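Local coordinates for protein tail lysozyme, putative (Geobacter sulfurreducens, PDB 2IA7) that is of unknown function but resembles the phage baseplate wedge protein gp25 and probably belongs to a contractile, phage-tail-like baseplate, at residues L93-S98 and L107-E112. Numbering follows the deposited sequence.
Sequences LSVTAS and LLIDIE
Strands 90-98 and 106-115 pair as an antiparallel beta hairpin of the gp25-like fold, and its two faces differ in chemistry. V95, A97, I109 and I111 point to the apolar face, where helix 69-86 packs against V95. I109 touches two residues of the other strand on this face, its direct partner A97 and, diagonally, V95: its CG2, anti to the backbone N, meets V95 CG1 at 3.6 Å with the two side chains crossing obliquely, while CG1 swings beside that N (chi1 -44°) and the second torsion (chi2 -63°) turns CD1 to 3.6 Å from the CB of A97. Beta-branched residues suit such a strand, and a small alanine opposite I109 lets the longer branch lie over its methyl. An alanine in place of I109 would probably loosen this face, since the CG2 contact with V95 and the CD1 contact with A97 both vanish.

The other face, with S94, T96, S98, D110 and E112, is mostly polar; L108 is its buried apolar member, touching P127 of strand 120-129. The E112 side chain, extended beyond CG, lies alongside S94, its OE2 3.8 Å from S94 CB; the short serine suits this, since the carboxylate chain can run beside its CB. D110 leans toward S98, but its carboxylate is engaged by a salt bridge from OD2 to R100, whose backbone N also bonds S98 OG. One water links S94 OG and T96 OG1 and donates to D110 O.

Near the start of 93-98 a classic beta bulge breaks the regular pairing: E112 O accepts from both L93 N, at 2.9 Å, and S94 N, at 3.2 Å, each donor 29° above the carbonyl plane.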
loop_
_atom_site.group_PDB
_atom_site.type_symbol
_atom_site.label_atom_id
_atom_site.label_comp_id
_atom_site.label_asym_id
_atom_site.label_seq_id
_atom_site.Cartn_x
_atom_site.Cartn_y
_atom_site.Cartn_z
ATOM N N LEU A 93 -9.286 6.003 -5.457
ATOM C CA LEU A 93 -9.516 6.656 -6.751
ATOM C C LEU A 93 -8.536 6.172 -7.829
ATOM O O LEU A 93 -8.937 5.937 -8.957
ATOM C CB LEU A 93 -9.377 8.176 -6.616
ATOM C CG LEU A 93 -10.296 8.810 -5.565
ATOM C CD1 LEU A 93 -10.114 10.298 -5.462
ATOM C CD2 LEU A 93 -11.764 8.506 -5.818
ATOM N N SER A 94 -7.260 5.980 -7.482
ATOM C CA SER A 94 -6.230 5.550 -8.436
ATOM C C SER A 94 -5.189 4.807 -7.622
ATOM O O SER A 94 -4.757 5.295 -6.589
ATOM C CB SER A 94 -5.566 6.772 -9.107
ATOM O OG SER A 94 -4.790 6.306 -10.190
ATOM N N VAL A 95 -4.723 3.674 -8.123
ATOM C CA VAL A 95 -3.550 2.955 -7.611
ATOM C C VAL A 95 -2.671 2.627 -8.814
ATOM O O VAL A 95 -3.074 1.826 -9.674
ATOM C CB VAL A 95 -3.917 1.689 -6.800
ATOM C CG1 VAL A 95 -2.649 0.977 -6.339
ATOM C CG2 VAL A 95 -4.798 2.084 -5.592
ATOM N N THR A 96 -1.461 3.176 -8.859
ATOM C CA THR A 96 -0.520 2.930 -9.972
ATOM C C THR A 96 0.863 2.600 -9.455
ATOM O O THR A 96 1.434 3.324 -8.617
ATOM C CB THR A 96 -0.357 4.228 -10.827
ATOM O OG1 THR A 96 -1.636 4.637 -11.282
ATOM C CG2 THR A 96 0.613 4.037 -12.028
ATOM N N ALA A 97 1.426 1.519 -9.963
ATOM C CA ALA A 97 2.788 1.110 -9.641
ATOM C C ALA A 97 3.748 1.634 -10.661
ATOM O O ALA A 97 3.807 1.147 -11.776
ATOM C CB ALA A 97 2.848 -0.441 -9.562
ATOM N N SER A 98 4.530 2.628 -10.283
ATOM C CA SER A 98 5.428 3.270 -11.220
ATOM C C SER A 98 6.843 2.720 -11.097
ATOM O O SER A 98 7.354 2.605 -10.010
ATOM C CB SER A 98 5.492 4.764 -10.927
ATOM O OG SER A 98 6.549 5.331 -11.686
ATOM N N LEU A 107 9.931 0.283 -6.445
ATOM C CA LEU A 107 8.690 0.403 -7.179
ATOM C C LEU A 107 7.799 1.277 -6.306
ATOM O O LEU A 107 7.520 0.920 -5.156
ATOM C CB LEU A 107 7.984 -0.937 -7.414
ATOM C CG LEU A 107 8.385 -1.817 -8.594
ATOM C CD1 LEU A 107 7.630 -3.131 -8.478
ATOM C CD2 LEU A 107 8.032 -1.119 -9.905
ATOM N N LEU A 108 7.327 2.400 -6.852
ATOM C CA LEU A 108 6.545 3.363 -6.086
ATOM C C LEU A 108 5.082 3.179 -6.398
ATOM O O LEU A 108 4.707 3.129 -7.592
ATOM C CB LEU A 108 7.013 4.785 -6.416
ATOM C CG LEU A 108 8.446 5.112 -6.035
ATOM C CD1 LEU A 108 8.755 6.578 -6.449
ATOM C CD2 LEU A 108 8.842 4.855 -4.570
ATOM N N ILE A 109 4.227 3.105 -5.372
ATOM C CA ILE A 109 2.779 2.999 -5.573
ATOM C C ILE A 109 2.191 4.357 -5.332
ATOM O O ILE A 109 2.237 4.882 -4.239
ATOM C CB ILE A 109 2.112 1.977 -4.677
ATOM C CG1 ILE A 109 2.981 0.704 -4.649
ATOM C CG2 ILE A 109 0.718 1.742 -5.168
ATOM C CD1 ILE A 109 3.178 -0.031 -5.958
ATOM N N ASP A 110 1.685 4.978 -6.394
ATOM C CA ASP A 110 0.985 6.254 -6.311
ATOM C C ASP A 110 -0.492 5.948 -6.052
ATOM O O ASP A 110 -1.161 5.332 -6.869
ATOM C CB ASP A 110 1.145 6.995 -7.603
ATOM C CG ASP A 110 2.615 7.330 -7.906
ATOM O OD1 ASP A 110 3.278 7.910 -7.063
ATOM O OD2 ASP A 110 3.001 7.083 -9.109
ATOM N N ILE A 111 -0.978 6.375 -4.896
ATOM C CA ILE A 111 -2.269 6.091 -4.385
ATOM C C ILE A 111 -3.031 7.403 -4.189
ATOM O O ILE A 111 -2.650 8.225 -3.377
ATOM C CB ILE A 111 -2.196 5.327 -3.040
ATOM C CG1 ILE A 111 -1.373 4.019 -3.162
ATOM C CG2 ILE A 111 -3.624 5.024 -2.583
ATOM C CD1 ILE A 111 -1.013 3.371 -1.836
ATOM N N GLU A 112 -4.125 7.537 -4.925
ATOM C CA GLU A 112 -5.016 8.709 -4.779
ATOM C C GLU A 112 -6.269 8.167 -4.135
ATOM O O GLU A 112 -6.791 7.118 -4.533
ATOM C CB GLU A 112 -5.354 9.382 -6.121
ATOM C CG GLU A 112 -4.194 9.849 -6.925
ATOM C CD GLU A 112 -4.609 10.522 -8.244
ATOM O OE1 GLU A 112 -5.618 11.303 -8.231
ATOM O OE2 GLU A 112 -3.922 10.234 -9.273
HETATM O O HOH W 1 -2.458 6.431 -8.935
#